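Local coordinates for dTor_3x33L (Synthetic construct, PDB 4YY2), which forms a computationally designed, left-handed alpha/alpha toroid of three tandem repeats, built to close on itself and with no known biological function, at residues E10-L15 with K95-E100; E29-E34 with L46-E51. All coordinates share one frame; numbering follows the deposited sequence.

Contact 1 (E10-L15 with K95-E100); sequences EVLLEL and KKFWKE
Ring closure of the left-handed alpha/alpha toroid can be followed here atom by atom, where Val11, Leu12 and Leu15 of helix 8-20 pack on Phe97 of helix 90-101 and so join the first helix of the chain to the last. The two short helical segments approach to 9.9 Å between axes and run at 133° to each other, about midway between perpendicular and antiparallel. Phe97 is the main apolar partner. Its CG stands anti to the backbone N (chi1 175°), and the ring reaches over to helix 8-20 although its CB does not aim there directly. The Val11 side chain runs at about a right angle to that of Phe97, and its CG1 approaches the ring atom Phe97 CD1 to 3.5 Å. Leu12 crosses the same side chain at a slant, its CD2 lying 4.0 Å from Phe97 CE1. Leu15 instead brings CD1 to the ring edge, near the ring plane, and 4.0 Å from Phe97 CB, while its other methyl, CD2, packs against Lys96 CB. Leu79 of helix 74-86 touches Leu12, Leu15 and Phe97, so a third helix backs the cluster.

Toward the more polar side, Val11 CG1 also rests 3.8 Å from Glu100 CB. Beyond it, Glu14 OE1 and Glu100 OE1 stand 4.0 Å apart with their carboxylate planes turned 47° from each other. Two like charges this near probably repel somewhat, and the long, weak ion pair of Glu14 with Arg24 may offset part of that. Within helix 90-101 the Phe97 ring also meets its chain neighbour: Phe97 CD2 sits 3.8 Å above one face of the Trp98 ring, displaced toward the rim.

Contact 2 (E29-E34 with L46-E51); sequences EKFLKE and LELIAE
Leu48 divides its two methyls between neighbouring residues of helix 24-36, Lys30 and Phe31. CD1 meets the aromatic residue at its base, 4.1 Å from Phe31 CB, and lies near the ring plane, at the edge. The Phe31 side chain also touches Thr9 and Leu13 of helix 8-20 and Pro41, Val44 and Leu45 of helix 41-53. The other methyl, Leu48 CD2, is crossed at a slant by the lysine chain: Lys30 CE passes 3.8 Å from it, and Lys30 CB lies 4.2 Å away. A bend at chi3 (75°) sets CE beside this methyl as modelled, giving the aliphatic part of Lys30 an apolar partner.

Past Leu48, Lys30 and Glu51 reach for each other tip to tip as a salt bridge. The modelled separation of Lys30 NZ and Glu51 OE1 is too short to be trusted, so the pairing is plausible but its exact geometry is doubtful. Elsewhere along the interface Glu34 and Glu47 approach each other with OE1 atoms 4.4 Å apart. Lys39, in the connection between the helices, forms salt bridges to Glu34 OE1 and to Glu47 OE1, which probably eases this approach of like charges. The remaining oxygens are also engaged, Glu34 OE2 by Lys37 and Glu47 OE2 by Lys61.

The segment axes come no nearer than 11.1 Å and run at 137°, with the CA atoms of Phe31 and Leu48 the nearest pair between the segments. An apolar centre bordered by charged side chains, between two successive helices that cross at a steep angle, belongs to the helix-loop-helix architecture from which this alpha/alpha tandem-repeat toroid is built.

In the fold
The two contacts are related versions of one interface. Contact 2 joins successive helices, 24-36 and 41-53, across a short connection; contact 1 joins helices 8-20 and 90-101, the two ends of the chain, and contact 2 falls between its segments in sequence. Because the sequence nearly repeats every 33 residues, Phe97 corresponds to Phe31, Leu15 to Leu48, and the pair Glu14 and Glu100 to Glu47 and Glu34. The closing seam thus appears to reuse the pattern of an internal junction, with somewhat different packing. The centres of contacts 1 and 2 are 16 Å apart. Leu13 of helix 8-20 links them, its CD2 lying 3.9 Å from Phe31 CG and 4.0 Å from Leu48 CD1.

Contact 1 (E10-L15 with K95-E100)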
loop_
_atom_site.group_PDB
_atom_site.type_symbol
_atom_site.label_atom_id
_atom_site.label_comp_id
_atom_site.label_asym_id
_atom_site.label_seq_id
_atom_site.Cartn_x
_atom_site.Cartn_y
_atom_site.Cartn_z
ATOM N N GLU A 10 -4.832 7.667 -3.299
ATOM C CA GLU A 10 -4.157 7.849 -4.580
ATOM C C GLU A 10 -2.664 7.848 -4.475
ATOM O O GLU A 10 -1.980 7.202 -5.241
ATOM C CB GLU A 10 -4.568 9.179 -5.102
ATOM C CG GLU A 10 -5.019 9.165 -6.502
ATOM C CD GLU A 10 -5.520 10.533 -6.966
ATOM O OE1 GLU A 10 -5.743 11.476 -6.131
ATOM O OE2 GLU A 10 -5.691 10.634 -8.202
ATOM N N VAL A 11 -2.143 8.496 -3.445
ATOM C CA VAL A 11 -0.711 8.482 -3.214
ATOM C C VAL A 11 -0.220 7.053 -2.857
ATOM O O VAL A 11 0.828 6.586 -3.378
ATOM C CB VAL A 11 -0.297 9.462 -2.139
ATOM C CG1 VAL A 11 1.187 9.387 -1.871
ATOM C CG2 VAL A 11 -0.689 10.893 -2.509
ATOM N N LEU A 12 -0.964 6.341 -1.999
ATOM C CA LEU A 12 -0.596 4.948 -1.684
ATOM C C LEU A 12 -0.570 4.084 -2.938
ATOM O O LEU A 12 0.384 3.262 -3.156
ATOM C CB LEU A 12 -1.537 4.294 -0.639
ATOM C CG LEU A 12 -1.420 4.934 0.751
ATOM C CD1 LEU A 12 -2.509 4.412 1.670
ATOM C CD2 LEU A 12 -0.043 4.764 1.366
ATOM N N LEU A 13 -1.566 4.251 -3.783
ATOM C CA LEU A 13 -1.583 3.483 -5.056
ATOM C C LEU A 13 -0.409 3.803 -5.950
ATOM O O LEU A 13 0.112 2.885 -6.595
ATOM C CB LEU A 13 -2.883 3.690 -5.806
ATOM C CG LEU A 13 -4.102 3.076 -5.095
ATOM C CD1 LEU A 13 -5.382 3.560 -5.761
ATOM C CD2 LEU A 13 -4.104 1.527 -5.079
ATOM N N GLU A 14 0.048 5.045 -5.947
ATOM C CA GLU A 14 1.218 5.431 -6.726
ATOM C C GLU A 14 2.476 4.802 -6.203
ATOM O O GLU A 14 3.329 4.304 -6.968
ATOM C CB GLU A 14 1.371 6.952 -6.823
ATOM C CG GLU A 14 0.284 7.588 -7.713
ATOM C CD GLU A 14 0.465 9.096 -7.914
ATOM O OE1 GLU A 14 1.392 9.682 -7.327
ATOM O OE2 GLU A 14 -0.331 9.687 -8.653
ATOM N N LEU A 15 2.588 4.764 -4.881
ATOM C CA LEU A 15 3.723 4.136 -4.240
ATOM C C LEU A 15 3.743 2.640 -4.539
ATOM O O LEU A 15 4.816 2.052 -4.701
ATOM C CB LEU A 15 3.742 4.407 -2.702
ATOM C CG LEU A 15 3.986 5.862 -2.327
ATOM C CD1 LEU A 15 3.794 6.127 -0.872
ATOM C CD2 LEU A 15 5.344 6.376 -2.800
ATOM N N LYS A 95 8.641 9.901 3.559
ATOM C CA LYS A 95 8.981 11.215 2.933
ATOM C C LYS A 95 8.238 11.418 1.656
ATOM O O LYS A 95 7.694 12.526 1.416
ATOM C CB LYS A 95 10.532 11.451 2.676
ATOM C CG LYS A 95 11.172 10.416 1.789
ATOM C CD LYS A 95 12.384 10.877 0.984
ATOM C CE LYS A 95 13.108 9.743 0.263
ATOM N NZ LYS A 95 12.521 9.449 -1.074
ATOM N N LYS A 96 8.223 10.397 0.788
ATOM C CA LYS A 96 7.588 10.492 -0.510
ATOM C C LYS A 96 6.113 10.682 -0.416
ATOM O O LYS A 96 5.519 11.453 -1.186
ATOM C CB LYS A 96 7.884 9.278 -1.399
ATOM C CG LYS A 96 9.261 9.231 -2.009
ATOM C CD LYS A 96 9.473 7.909 -2.780
ATOM C CE LYS A 96 10.740 7.842 -3.607
ATOM N NZ LYS A 96 10.675 6.567 -4.392
ATOM N N PHE A 97 5.523 9.962 0.539
ATOM C CA PHE A 97 4.139 10.046 0.799
ATOM C C PHE A 97 3.726 11.518 1.093
ATOM O O PHE A 97 2.823 12.070 0.448
ATOM C CB PHE A 97 3.715 9.092 1.876
ATOM C CG PHE A 97 2.251 9.235 2.289
ATOM C CD1 PHE A 97 1.235 8.584 1.567
ATOM C CD2 PHE A 97 1.897 9.996 3.393
ATOM C CE1 PHE A 97 -0.103 8.725 1.961
ATOM C CE2 PHE A 97 0.546 10.123 3.779
ATOM C CZ PHE A 97 -0.430 9.469 3.044
ATOM N N TRP A 98 4.388 12.119 2.051
ATOM C CA TRP A 98 4.011 13.459 2.482
ATOM C C TRP A 98 4.314 14.474 1.390
ATOM O O TRP A 98 3.574 15.471 1.239
ATOM C CB TRP A 98 4.640 13.775 3.871
ATOM C CG TRP A 98 3.955 13.031 4.993
ATOM C CD1 TRP A 98 4.415 11.935 5.626
ATOM C CD2 TRP A 98 2.696 13.324 5.586
ATOM N NE1 TRP A 98 3.530 11.515 6.569
ATOM C CE2 TRP A 98 2.445 12.334 6.548
ATOM C CE3 TRP A 98 1.724 14.314 5.371
ATOM C CZ2 TRP A 98 1.291 12.332 7.378
ATOM C CZ3 TRP A 98 0.568 14.303 6.194
ATOM C CH2 TRP A 98 0.363 13.299 7.156
ATOM N N LYS A 99 5.377 14.216 0.614
ATOM C CA LYS A 99 5.743 15.113 -0.495
ATOM C C LYS A 99 4.669 15.123 -1.528
ATOM O O LYS A 99 4.272 16.190 -2.010
ATOM C CB LYS A 99 7.049 14.728 -1.212
ATOM C CG LYS A 99 8.215 15.617 -0.877
ATOM C CD LYS A 99 9.514 15.057 -1.449
ATOM C CE LYS A 99 10.680 15.312 -0.530
ATOM N NZ LYS A 99 11.933 14.807 -1.154
ATOM N N GLU A 100 4.204 13.930 -1.873
ATOM C CA GLU A 100 3.276 13.760 -2.993
ATOM C C GLU A 100 1.916 14.297 -2.601
ATOM O O GLU A 100 1.168 14.816 -3.395
ATOM C CB GLU A 100 3.165 12.302 -3.397
ATOM C CG GLU A 100 4.366 11.748 -4.166
ATOM C CD GLU A 100 4.658 12.543 -5.434
ATOM O OE1 GLU A 100 3.727 12.747 -6.242
ATOM O OE2 GLU A 100 5.795 13.033 -5.571
#

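Contact 2 (E29-E34 with L46-E51)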
loop_
_atom_site.group_PDB
_atom_site.type_symbol
_atom_site.label_atom_id
_atom_site.label_comp_id
_atom_site.label_asym_id
_atom_site.label_seq_id
_atom_site.Cartn_x
_atom_site.Cartn_y
_atom_site.Cartn_z
ATOM N N GLU A 29 -6.706 0.548 -11.637
ATOM C CA GLU A 29 -7.783 -0.261 -12.209
ATOM C C GLU A 29 -7.934 -1.581 -11.488
ATOM O O GLU A 29 -9.075 -2.021 -11.292
ATOM C CB GLU A 29 -7.690 -0.454 -13.698
ATOM C CG GLU A 29 -7.888 0.845 -14.453
ATOM C CD GLU A 29 -9.328 1.330 -14.514
ATOM O OE1 GLU A 29 -10.281 0.644 -14.077
ATOM O OE2 GLU A 29 -9.460 2.447 -14.987
ATOM N N LYS A 30 -6.832 -2.222 -11.113
ATOM C CA LYS A 30 -6.915 -3.416 -10.256
ATOM C C LYS A 30 -7.638 -3.148 -8.930
ATOM O O LYS A 30 -8.522 -3.889 -8.527
ATOM C CB LYS A 30 -5.537 -3.998 -9.936
ATOM C CG LYS A 30 -4.915 -4.746 -11.104
ATOM C CD LYS A 30 -3.404 -4.932 -10.938
ATOM C CE LYS A 30 -3.078 -5.989 -9.917
ATOM N NZ LYS A 30 -1.596 -6.141 -9.914
ATOM N N PHE A 31 -7.300 -2.029 -8.315
ATOM C CA PHE A 31 -7.935 -1.561 -7.039
ATOM C C PHE A 31 -9.432 -1.377 -7.171
ATOM O O PHE A 31 -10.242 -1.942 -6.394
ATOM C CB PHE A 31 -7.204 -0.283 -6.582
ATOM C CG PHE A 31 -7.760 0.341 -5.372
ATOM C CD1 PHE A 31 -7.455 -0.128 -4.125
ATOM C CD2 PHE A 31 -8.625 1.412 -5.466
ATOM C CE1 PHE A 31 -7.987 0.474 -2.991
ATOM C CE2 PHE A 31 -9.094 2.058 -4.332
ATOM C CZ PHE A 31 -8.788 1.569 -3.086
ATOM N N LEU A 32 -9.837 -0.640 -8.190
ATOM C CA LEU A 32 -11.274 -0.424 -8.477
ATOM C C LEU A 32 -12.020 -1.699 -8.756
ATOM O O LEU A 32 -13.125 -1.914 -8.231
ATOM C CB LEU A 32 -11.462 0.579 -9.578
ATOM C CG LEU A 32 -10.976 1.978 -9.257
ATOM C CD1 LEU A 32 -11.158 2.811 -10.507
ATOM C CD2 LEU A 32 -11.718 2.642 -8.082
ATOM N N LYS A 33 -11.425 -2.587 -9.546
ATOM C CA LYS A 33 -12.083 -3.862 -9.880
ATOM C C LYS A 33 -12.292 -4.750 -8.648
ATOM O O LYS A 33 -13.324 -5.436 -8.487
ATOM C CB LYS A 33 -11.216 -4.603 -10.922
ATOM C CG LYS A 33 -11.654 -5.996 -11.277
ATOM C CD LYS A 33 -10.384 -6.801 -11.550
ATOM C CE LYS A 33 -9.803 -6.522 -12.922
ATOM N NZ LYS A 33 -9.882 -7.745 -13.798
ATOM N N GLU A 34 -11.317 -4.791 -7.781
ATOM C CA GLU A 34 -11.435 -5.586 -6.544
ATOM C C GLU A 34 -12.480 -5.041 -5.561
ATOM O O GLU A 34 -13.204 -5.803 -4.937
ATOM C CB GLU A 34 -10.065 -5.731 -5.841
ATOM C CG GLU A 34 -9.040 -6.510 -6.619
ATOM C CD GLU A 34 -9.413 -7.954 -6.935
ATOM O OE1 GLU A 34 -10.048 -8.647 -6.092
ATOM O OE2 GLU A 34 -9.061 -8.394 -8.063
ATOM N N LEU A 46 -3.709 -4.105 0.887
ATOM C CA LEU A 46 -2.823 -5.172 1.439
ATOM C C LEU A 46 -2.572 -6.251 0.400
ATOM O O LEU A 46 -1.409 -6.736 0.260
ATOM C CB LEU A 46 -3.451 -5.744 2.739
ATOM C CG LEU A 46 -3.414 -4.728 3.893
ATOM C CD1 LEU A 46 -4.328 -5.191 5.002
ATOM C CD2 LEU A 46 -2.016 -4.439 4.420
ATOM N N GLU A 47 -3.604 -6.633 -0.358
ATOM C CA GLU A 47 -3.362 -7.606 -1.421
ATOM C C GLU A 47 -2.371 -7.082 -2.476
ATOM O O GLU A 47 -1.562 -7.858 -3.044
ATOM C CB GLU A 47 -4.679 -8.010 -2.036
ATOM C CG GLU A 47 -5.524 -8.805 -1.044
ATOM C CD GLU A 47 -6.850 -9.294 -1.602
ATOM O OE1 GLU A 47 -7.180 -9.043 -2.752
ATOM O OE2 GLU A 47 -7.624 -9.904 -0.851
ATOM N N LEU A 48 -2.507 -5.821 -2.811
ATOM C CA LEU A 48 -1.641 -5.201 -3.856
ATOM C C LEU A 48 -0.220 -5.138 -3.389
ATOM O O LEU A 48 0.726 -5.353 -4.178
ATOM C CB LEU A 48 -2.166 -3.843 -4.294
ATOM C CG LEU A 48 -3.467 -3.840 -5.091
ATOM C CD1 LEU A 48 -4.036 -2.431 -5.156
ATOM C CD2 LEU A 48 -3.245 -4.426 -6.479
ATOM N N ILE A 49 -0.051 -4.875 -2.096
ATOM C CA ILE A 49 1.265 -4.836 -1.479
ATOM C C ILE A 49 1.933 -6.200 -1.466
ATOM O O ILE A 49 3.133 -6.331 -1.826
ATOM C CB ILE A 49 1.212 -4.232 -0.070
ATOM C CG1 ILE A 49 0.873 -2.731 -0.154
ATOM C CG2 ILE A 49 2.502 -4.467 0.674
ATOM C CD1 ILE A 49 0.390 -2.162 1.156
ATOM N N ALA A 50 1.128 -7.222 -1.174
ATOM C CA ALA A 50 1.586 -8.600 -1.225
ATOM C C ALA A 50 2.077 -8.987 -2.594
ATOM O O ALA A 50 3.133 -9.591 -2.751
ATOM C CB ALA A 50 0.481 -9.553 -0.740
ATOM N N GLU A 51 1.318 -8.593 -3.610
ATOM C CA GLU A 51 1.679 -8.841 -5.005
ATOM C C GLU A 51 3.012 -8.171 -5.357
ATOM O O GLU A 51 3.863 -8.746 -6.042
ATOM C CB GLU A 51 0.562 -8.266 -5.875
ATOM C CG GLU A 51 0.537 -8.576 -7.350
ATOM C CD GLU A 51 -0.939 -8.650 -7.741
ATOM O OE1 GLU A 51 -1.512 -7.645 -8.176
ATOM O OE2 GLU A 51 -1.563 -9.705 -7.484
#